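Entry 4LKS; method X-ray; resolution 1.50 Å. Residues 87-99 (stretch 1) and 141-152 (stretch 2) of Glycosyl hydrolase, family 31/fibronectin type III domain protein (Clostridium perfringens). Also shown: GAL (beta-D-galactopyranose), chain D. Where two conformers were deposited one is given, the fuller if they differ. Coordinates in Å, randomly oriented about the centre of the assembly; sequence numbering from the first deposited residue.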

ATOM      1  N   SER A  87      -7.941 -12.671  -5.656  1.00 22.05           N
ATOM      2  CA  SER A  87      -6.789 -13.559  -5.580  1.00 20.22           C
ATOM      3  C   SER A  87      -5.890 -13.141  -4.428  1.00 21.80           C
ATOM      4  O   SER A  87      -5.822 -11.963  -4.092  1.00 20.67           O
ATOM      5  CB  SER A  87      -5.996 -13.504  -6.890  1.00 21.41           C
ATOM      6  OG  SER A  87      -4.726 -14.119  -6.746  1.00 23.61           O
ATOM      7  N   ARG A  88      -5.199 -14.108  -3.829  1.00 19.92           N
ATOM      8  CA  ARG A  88      -4.261 -13.824  -2.751  1.00 19.97           C
ATOM      9  C   ARG A  88      -2.902 -13.410  -3.289  1.00 16.72           C
ATOM     10  O   ARG A  88      -2.008 -13.033  -2.522  1.00 19.58           O
ATOM     11  CB  ARG A  88      -4.099 -15.050  -1.861  1.00 23.64           C
ATOM     12  CG  ARG A  88      -3.736 -16.337  -2.611  1.00 32.20           C
ATOM     13  CD  ARG A  88      -2.241 -16.656  -2.564  1.00 29.81           C
ATOM     14  NE  ARG A  88      -1.917 -17.843  -3.360  1.00 34.99           N
ATOM     15  CZ  ARG A  88      -1.529 -19.013  -2.853  1.00 42.97           C
ATOM     16  NH1 ARG A  88      -1.398 -19.166  -1.542  1.00 43.33           N
ATOM     17  NH2 ARG A  88      -1.262 -20.030  -3.661  1.00 43.95           N
ATOM     18  N   ASN A  89      -2.740 -13.482  -4.606  1.00 15.86           N
ATOM     19  CA  ASN A  89      -1.438 -13.222  -5.194  1.00 16.94           C
ATOM     20  C   ASN A  89      -0.961 -11.794  -4.966  1.00 13.69           C
ATOM     21  O   ASN A  89      -1.509 -10.830  -5.522  1.00 13.62           O
ATOM     22  CB  ASN A  89      -1.412 -13.591  -6.677  1.00 13.62           C
ATOM     23  CG  ASN A  89      -1.151 -15.065  -6.905  1.00 26.28           C
ATOM     24  OD1 ASN A  89      -1.077 -15.845  -5.958  1.00 22.47           O
ATOM     25  ND2 ASN A  89      -1.029 -15.456  -8.169  1.00 22.70           N
ATOM     26  N   GLY A  90       0.065 -11.683  -4.124  1.00 12.83           N
ATOM     27  CA  GLY A  90       0.666 -10.405  -3.805  1.00 11.31           C
ATOM     28  C   GLY A  90       0.184  -9.792  -2.507  1.00 12.15           C
ATOM     29  O   GLY A  90       0.597  -8.686  -2.196  1.00 11.59           O
ATOM     30  N   HIS A  91      -0.675 -10.486  -1.757  1.00 11.91           N
ATOM     31  CA  HIS A  91      -1.122  -9.987  -0.448  1.00 11.03           C
ATOM     32  C   HIS A  91       0.073  -9.637   0.433  1.00 11.65           C
ATOM     33  O   HIS A  91       0.936 -10.482   0.687  1.00 13.11           O
ATOM     34  CB  HIS A  91      -1.986 -11.021   0.271  1.00 10.40           C
ATOM     35  CG  HIS A  91      -3.408 -11.060  -0.195  1.00 12.22           C
ATOM     36  ND1 HIS A  91      -4.412 -11.628   0.556  1.00 17.33           N
ATOM     37  CD2 HIS A  91      -3.997 -10.580  -1.316  1.00 11.35           C
ATOM     38  CE1 HIS A  91      -5.563 -11.501  -0.082  1.00 17.07           C
ATOM     39  NE2 HIS A  91      -5.338 -10.870  -1.221  1.00 15.55           N
ATOM     40  N   VAL A  92       0.135  -8.396   0.899  1.00  9.99           N
ATOM     41  CA  VAL A  92       1.282  -7.936   1.680  1.00  8.89           C
ATOM     42  C   VAL A  92       1.110  -8.309   3.151  1.00 12.48           C
ATOM     43  O   VAL A  92       0.075  -8.016   3.761  1.00 10.77           O
ATOM     44  CB  VAL A  92       1.461  -6.415   1.542  1.00  8.75           C
ATOM     45  CG1 VAL A  92       2.556  -5.926   2.475  1.00 10.69           C
ATOM     46  CG2 VAL A  92       1.775  -6.053   0.077  1.00  9.59           C
ATOM     47  N   THR A  93       2.116  -8.967   3.729  1.00 11.03           N
ATOM     48  CA  THR A  93       2.020  -9.376   5.134  1.00 10.12           C
ATOM     49  C   THR A  93       3.011  -8.662   6.057  1.00 10.05           C
ATOM     50  O   THR A  93       2.825  -8.652   7.272  1.00 11.28           O
ATOM     51  CB  THR A  93       2.153 -10.915   5.313  1.00 12.13           C
ATOM     52  OG1 THR A  93       3.523 -11.300   5.147  1.00 14.81           O
ATOM     53  CG2 THR A  93       1.291 -11.652   4.298  1.00 11.56           C
ATOM     54  N   GLU A  94       4.066  -8.087   5.486  1.00  8.85           N
ATOM     55  CA  GLU A  94       5.003  -7.256   6.239  1.00  9.26           C
ATOM     56  C   GLU A  94       5.338  -6.047   5.372  1.00  9.06           C
ATOM     57  O   GLU A  94       5.597  -6.183   4.166  1.00  9.38           O
ATOM     58  CB  GLU A  94       6.292  -8.015   6.625  1.00 10.81           C
ATOM     59  CG  GLU A  94       7.121  -7.274   7.687  1.00 10.13           C
ATOM     60  CD  GLU A  94       8.531  -7.820   7.889  1.00 17.89           C
ATOM     61  OE1 GLU A  94       8.991  -8.663   7.096  1.00 24.06           O
ATOM     62  OE2 GLU A  94       9.192  -7.366   8.847  1.00 26.11           O
ATOM     63  N   TYR A  95       5.318  -4.861   5.975  1.00  8.64           N
ATOM     64  CA  TYR A  95       5.474  -3.615   5.229  1.00  9.58           C
ATOM     65  C   TYR A  95       6.378  -2.622   5.962  1.00  9.91           C
ATOM     66  O   TYR A  95       6.656  -2.755   7.171  1.00  9.75           O
ATOM     67  CB  TYR A  95       4.096  -2.963   4.974  1.00  8.57           C
ATOM     68  CG  TYR A  95       3.420  -2.611   6.282  1.00  8.02           C
ATOM     69  CD1 TYR A  95       3.716  -1.416   6.937  1.00  7.84           C
ATOM     70  CD2 TYR A  95       2.543  -3.490   6.897  1.00  8.18           C
ATOM     71  CE1 TYR A  95       3.152  -1.106   8.167  1.00  9.02           C
ATOM     72  CE2 TYR A  95       1.964  -3.185   8.136  1.00  8.85           C
ATOM     73  CZ  TYR A  95       2.278  -1.986   8.756  1.00 10.39           C
ATOM     74  OH  TYR A  95       1.739  -1.658   9.985  1.00 11.29           O
ATOM     75  N   LYS A  96       6.798  -1.612   5.214  1.00  8.67           N
ATOM     76  CA  LYS A  96       7.469  -0.445   5.764  1.00  9.64           C
ATOM     77  C   LYS A  96       6.805   0.791   5.173  1.00  8.83           C
ATOM     78  O   LYS A  96       6.366   0.787   4.008  1.00  8.88           O
ATOM     79  CB  LYS A  96       8.973  -0.466   5.444  1.00 11.01           C
ATOM     80  CG  LYS A  96       9.729   0.772   5.940  1.00 12.53           C
ATOM     81  CD  LYS A  96      11.237   0.609   5.804  1.00 14.27           C
ATOM     82  CE  LYS A  96      11.681   0.614   4.359  1.00 16.33           C
ATOM     83  NZ  LYS A  96      13.185   0.597   4.302  1.00 16.94           N
ATOM     84  N   ILE A  97       6.701   1.828   6.002  1.00  8.84           N
ATOM     85  CA  ILE A  97       6.184   3.115   5.561  0.62  7.96           C
ATOM     86  C   ILE A  97       7.251   4.181   5.758  1.00  8.37           C
ATOM     87  O   ILE A  97       7.841   4.302   6.839  1.00  9.36           O
ATOM     88  CB  ILE A  97       4.929   3.518   6.344  0.62  7.58           C
ATOM     89  CG1 ILE A  97       3.777   2.576   6.000  0.62 11.20           C
ATOM     90  CG2 ILE A  97       4.537   4.963   6.014  0.62  9.08           C
ATOM     91  CD1 ILE A  97       2.595   2.700   6.914  0.62  8.91           C
ATOM     92  N   GLU A  98       7.502   4.950   4.701  1.00  8.07           N
ATOM     93  CA  GLU A  98       8.398   6.106   4.770  1.00  9.33           C
ATOM     94  C   GLU A  98       7.630   7.297   4.223  1.00  8.08           C
ATOM     95  O   GLU A  98       6.776   7.132   3.363  1.00  9.25           O
ATOM     96  CB  GLU A  98       9.622   5.895   3.883  1.00  9.56           C
ATOM     97  CG  GLU A  98      10.552   4.803   4.323  1.00  8.51           C
ATOM     98  CD  GLU A  98      11.487   4.418   3.197  1.00 11.83           C
ATOM     99  OE1 GLU A  98      11.057   3.659   2.296  1.00 11.91           O
ATOM    100  OE2 GLU A  98      12.627   4.919   3.172  1.00 12.86           O
ATOM    101  N   THR A  99       7.939   8.498   4.700  1.00  9.32           N
ATOM    102  CA  THR A  99       7.309   9.686   4.130  1.00  9.34           C
ATOM    103  C   THR A  99       8.348  10.741   3.827  1.00  9.17           C
ATOM    104  O   THR A  99       9.454  10.718   4.368  1.00 10.79           O
ATOM    105  CB  THR A  99       6.222  10.294   5.044  1.00  8.92           C
ATOM    106  OG1 THR A  99       6.782  10.631   6.314  1.00 10.66           O
ATOM    107  CG2 THR A  99       5.062   9.325   5.249  1.00  8.78           C
ATOM    108  N   LEU A 141       4.451   9.348   0.216  1.00  7.77           N
ATOM    109  CA  LEU A 141       4.528   8.184   1.079  1.00  7.39           C
ATOM    110  C   LEU A 141       5.011   7.010   0.247  1.00  8.45           C
ATOM    111  O   LEU A 141       4.438   6.708  -0.792  1.00  7.97           O
ATOM    112  CB  LEU A 141       3.156   7.884   1.719  1.00 10.21           C
ATOM    113  CG  LEU A 141       3.127   6.727   2.732  1.00  8.05           C
ATOM    114  CD1 LEU A 141       2.154   6.991   3.901  1.00  8.23           C
ATOM    115  CD2 LEU A 141       2.809   5.390   2.052  1.00  9.45           C
ATOM    116  N   ARG A 142       6.069   6.363   0.714  1.00  8.41           N
ATOM    117  CA  ARG A 142       6.586   5.157   0.087  1.00  8.44           C
ATOM    118  C   ARG A 142       6.204   3.940   0.926  1.00  7.94           C
ATOM    119  O   ARG A 142       6.555   3.828   2.106  1.00  8.01           O
ATOM    120  CB  ARG A 142       8.101   5.252  -0.102  1.00  9.81           C
ATOM    121  CG  ARG A 142       8.703   4.037  -0.812  1.00  8.36           C
ATOM    122  CD  ARG A 142      10.064   4.340  -1.425  1.00  8.87           C
ATOM    123  NE  ARG A 142      11.092   4.618  -0.418  1.00  9.44           N
ATOM    124  CZ  ARG A 142      12.263   5.194  -0.691  1.00 10.14           C
ATOM    125  NH1 ARG A 142      12.551   5.562  -1.933  1.00 11.90           N
ATOM    126  NH2 ARG A 142      13.145   5.402   0.279  1.00  9.20           N
ATOM    127  N   PHE A 143       5.462   3.040   0.288  1.00  8.96           N
ATOM    128  CA  PHE A 143       4.957   1.824   0.916  1.00  9.48           C
ATOM    129  C   PHE A 143       5.743   0.644   0.356  1.00  8.23           C
ATOM    130  O   PHE A 143       5.717   0.394  -0.852  1.00  9.21           O
ATOM    131  CB  PHE A 143       3.460   1.679   0.614  1.00  9.23           C
ATOM    132  CG  PHE A 143       2.818   0.452   1.221  1.00  6.91           C
ATOM    133  CD1 PHE A 143       2.407   0.444   2.544  1.00 10.17           C
ATOM    134  CD2 PHE A 143       2.616  -0.690   0.459  1.00 11.90           C
ATOM    135  CE1 PHE A 143       1.810  -0.695   3.104  1.00 11.60           C
ATOM    136  CE2 PHE A 143       2.018  -1.818   1.010  1.00 13.13           C
ATOM    137  CZ  PHE A 143       1.609  -1.816   2.327  1.00 11.98           C
ATOM    138  N   THR A 144       6.461  -0.060   1.230  1.00  9.40           N
ATOM    139  CA  THR A 144       7.343  -1.151   0.822  1.00  8.37           C
ATOM    140  C   THR A 144       6.796  -2.469   1.309  1.00  8.12           C
ATOM    141  O   THR A 144       6.451  -2.601   2.470  1.00  8.80           O
ATOM    142  CB  THR A 144       8.746  -0.957   1.405  1.00  9.54           C
ATOM    143  OG1 THR A 144       9.280   0.281   0.927  1.00 11.20           O
ATOM    144  CG2 THR A 144       9.665  -2.109   0.988  1.00 12.90           C
ATOM    145  N   ALA A 145       6.712  -3.437   0.398  1.00  8.21           N
ATOM    146  CA  ALA A 145       6.297  -4.790   0.725  1.00  8.87           C
ATOM    147  C   ALA A 145       7.543  -5.609   1.039  1.00 12.09           C
ATOM    148  O   ALA A 145       8.412  -5.765   0.182  1.00 11.65           O
ATOM    149  CB  ALA A 145       5.542  -5.401  -0.440  1.00  9.61           C
ATOM    150  N   LEU A 146       7.608  -6.140   2.257  1.00 10.08           N
ATOM    151  CA  LEU A 146       8.777  -6.883   2.739  1.00 11.51           C
ATOM    152  C   LEU A 146       8.533  -8.389   2.709  1.00 12.61           C
ATOM    153  O   LEU A 146       9.465  -9.176   2.505  1.00 15.57           O
ATOM    154  CB  LEU A 146       9.126  -6.451   4.170  1.00 10.87           C
ATOM    155  CG  LEU A 146       9.461  -4.972   4.356  1.00 13.32           C
ATOM    156  CD1 LEU A 146       9.573  -4.639   5.846  1.00 18.89           C
ATOM    157  CD2 LEU A 146      10.739  -4.603   3.626  1.00 14.82           C
ATOM    158  N   LYS A 147       7.284  -8.785   2.927  1.00 11.52           N
ATOM    159  CA  LYS A 147       6.870 -10.178   2.836  1.00  9.82           C
ATOM    160  C   LYS A 147       5.487 -10.185   2.209  1.00 12.14           C
ATOM    161  O   LYS A 147       4.676  -9.279   2.471  1.00 11.98           O
ATOM    162  CB  LYS A 147       6.795 -10.821   4.221  1.00 11.74           C
ATOM    163  CG  LYS A 147       8.142 -11.013   4.917  1.00 15.09           C
ATOM    164  CD  LYS A 147       7.952 -11.643   6.282  1.00 16.09           C
ATOM    165  CE  LYS A 147       9.300 -11.903   6.941  1.00 23.62           C
ATOM    166  NZ  LYS A 147       9.135 -12.456   8.311  1.00 34.81           N
ATOM    167  N   THR A 148       5.210 -11.192   1.383  1.00 12.12           N
ATOM    168  CA  THR A 148       3.934 -11.284   0.688  1.00 10.93           C
ATOM    169  C   THR A 148       3.504 -12.739   0.516  1.00 12.76           C
ATOM    170  O   THR A 148       4.321 -13.663   0.682  1.00 13.63           O
ATOM    171  CB  THR A 148       4.013 -10.692  -0.724  1.00 12.56           C
ATOM    172  OG1 THR A 148       4.988 -11.428  -1.469  1.00 12.93           O
ATOM    173  CG2 THR A 148       4.421  -9.224  -0.705  1.00 11.93           C
ATOM    174  N   LEU A 149       2.236 -12.927   0.156  1.00 12.29           N
ATOM    175  CA  LEU A 149       1.688 -14.248  -0.145  1.00 13.40           C
ATOM    176  C   LEU A 149       1.465 -14.393  -1.641  1.00 17.39           C
ATOM    177  O   LEU A 149       1.390 -13.405  -2.374  1.00 18.96           O
ATOM    178  CB  LEU A 149       0.368 -14.456   0.580  1.00 16.58           C
ATOM    179  CG  LEU A 149       0.395 -14.306   2.096  1.00 16.90           C
ATOM    180  CD1 LEU A 149      -0.997 -14.440   2.671  1.00 24.46           C
ATOM    181  CD2 LEU A 149       1.342 -15.297   2.744  1.00 22.98           C
ATOM    182  N   GLY A 150       1.356 -15.633  -2.103  1.00 15.51           N
ATOM    183  CA  GLY A 150       1.101 -15.872  -3.513  1.00 18.23           C
ATOM    184  C   GLY A 150       1.346 -17.328  -3.851  1.00 22.29           C
ATOM    185  O   GLY A 150       1.758 -18.100  -2.983  1.00 20.72           O
ATOM    186  N   ASP A 151       1.091 -17.698  -5.104  1.00 23.15           N
ATOM    187  CA  ASP A 151       1.403 -19.048  -5.573  1.00 24.26           C
ATOM    188  C   ASP A 151       2.859 -19.353  -5.267  1.00 32.12           C
ATOM    189  O   ASP A 151       3.218 -20.482  -4.934  1.00 26.49           O
ATOM    190  CB  ASP A 151       1.118 -19.179  -7.065  1.00 22.82           C
ATOM    191  CG  ASP A 151      -0.352 -19.066  -7.377  1.00 24.33           C
ATOM    192  OD1 ASP A 151      -1.162 -19.595  -6.585  1.00 28.77           O
ATOM    193  OD2 ASP A 151      -0.699 -18.443  -8.407  1.00 26.00           O
ATOM    194  N   THR A 152       3.691 -18.324  -5.375  1.00 22.62           N
ATOM    195  CA  THR A 152       4.993 -18.332  -4.733  1.00 21.00           C
ATOM    196  C   THR A 152       4.959 -17.211  -3.700  1.00 20.71           C
ATOM    197  O   THR A 152       4.573 -16.086  -4.024  1.00 17.74           O
ATOM    198  CB  THR A 152       6.124 -18.069  -5.731  1.00 26.93           C
ATOM    199  OG1 THR A 152       6.024 -18.992  -6.825  1.00 30.77           O
ATOM    200  CG2 THR A 152       7.471 -18.247  -5.052  1.00 25.43           C
TER
HETATM  201  C1  GAL D 202      -1.447 -15.088 -11.847  1.00 39.53           C
HETATM  202  C2  GAL D 202      -2.125 -13.735 -11.555  1.00 29.99           C
HETATM  203  C3  GAL D 202      -1.146 -12.590 -11.767  1.00 25.64           C
HETATM  204  C4  GAL D 202       0.094 -12.813 -10.886  1.00 21.98           C
HETATM  205  C5  GAL D 202       0.704 -14.156 -11.231  1.00 23.07           C
HETATM  206  C6  GAL D 202       1.885 -14.543 -10.338  1.00 27.58           C
HETATM  207  O1  GAL D 202      -2.304 -16.154 -11.537  1.00 43.90           O
HETATM  208  O2  GAL D 202      -3.254 -13.493 -12.401  1.00 29.57           O
HETATM  209  O3  GAL D 202      -1.740 -11.351 -11.387  1.00 20.30           O
HETATM  210  O4  GAL D 202      -0.285 -12.825  -9.511  1.00 19.41           O
HETATM  211  O5  GAL D 202      -0.264 -15.220 -11.058  1.00 26.40           O
HETATM  212  O6  GAL D 202       2.460 -15.779 -10.745  1.00 31.63           O
HETATM  213  O   HOH W   1      -3.144 -18.179  -5.945  1.00 43.43           O
HETATM  214  O   HOH W   2       8.809   2.182   2.646  1.00 10.10           O

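Paired antiparallel strands often keep their charged partners on one face and their apolar partners on the other, and the contact between residues 87-99 and 141-152 is a clear example. Its strongest polar element is the bidentate salt bridge between Glu 98 and Arg 142, a directly opposed pair. Arg 142 NE donates to Glu 98 OE1 at 2.9 Å and Arg 142 NH2 to Glu 98 OE2 at 3.0 Å, so the carboxylate meets the edge of the guanidinium near its plane, where two N-H bonds can be answered at once.

A second charged cluster lies at the far end. Arg 88 NH2 donates to Asp 151 OD1 at 3.0 Å, and Asn 89 serves the same residue twice: its ND2 donates to Asp 151 OD2 (3.0 Å), while its OD1 accepts from Asp 151 N (3.0 Å). A water joins the three residues, accepting from Arg 88 NE and donating to Asn 89 OD1 and Asp 151 OD1. The same Asn 89 ND2 reaches the bound galactose, with a hydrogen bond to O4 (3.0 Å) and a weak one to O5 (3.0 Å); the amide that helps hold the loops together thus also contacts the sugar.

Between these clusters runs the backbone ladder. Lys 96 and Thr 144 exchange paired bonds, N to O, both 2.9 Å, and Glu 98 and Arg 142 do likewise. The regular pattern breaks around Glu 94, where the register slips by one on each side. These bulges leave carbonyls shared: Lys 147 O accepts from Thr 93 N (2.9 Å) and Glu 94 N (3.3 Å), and Glu 94 O accepts from Leu 146 N (2.8 Å) and, weakly, from Lys 147 N (3.3 Å). Beyond them, Leu 149 N donates to His 91 O and Gly 90 N to Leu 149 O, each at 2.8 Å. Gly 90 sits in a type II turn from Arg 88 to His 91, at backbone angles that by themselves call for glycine.

The other face is largely apolar. Phe 143 lies among Val 92, Tyr 95 and Ile 97, with Phe 143 CE1 3.7 Å from Tyr 95 CB and Phe 143 CZ 4.2 Å from Val 92 CG1. Ile 97 CG2 meets Leu 141 CD1 at 3.8 Å, and Val 92 CG2 meets Ala 145 CB at 3.9 Å. These contacts extend the packing along the strands, beneath a polar face that carries Glu 94, Lys 96 and Glu 98.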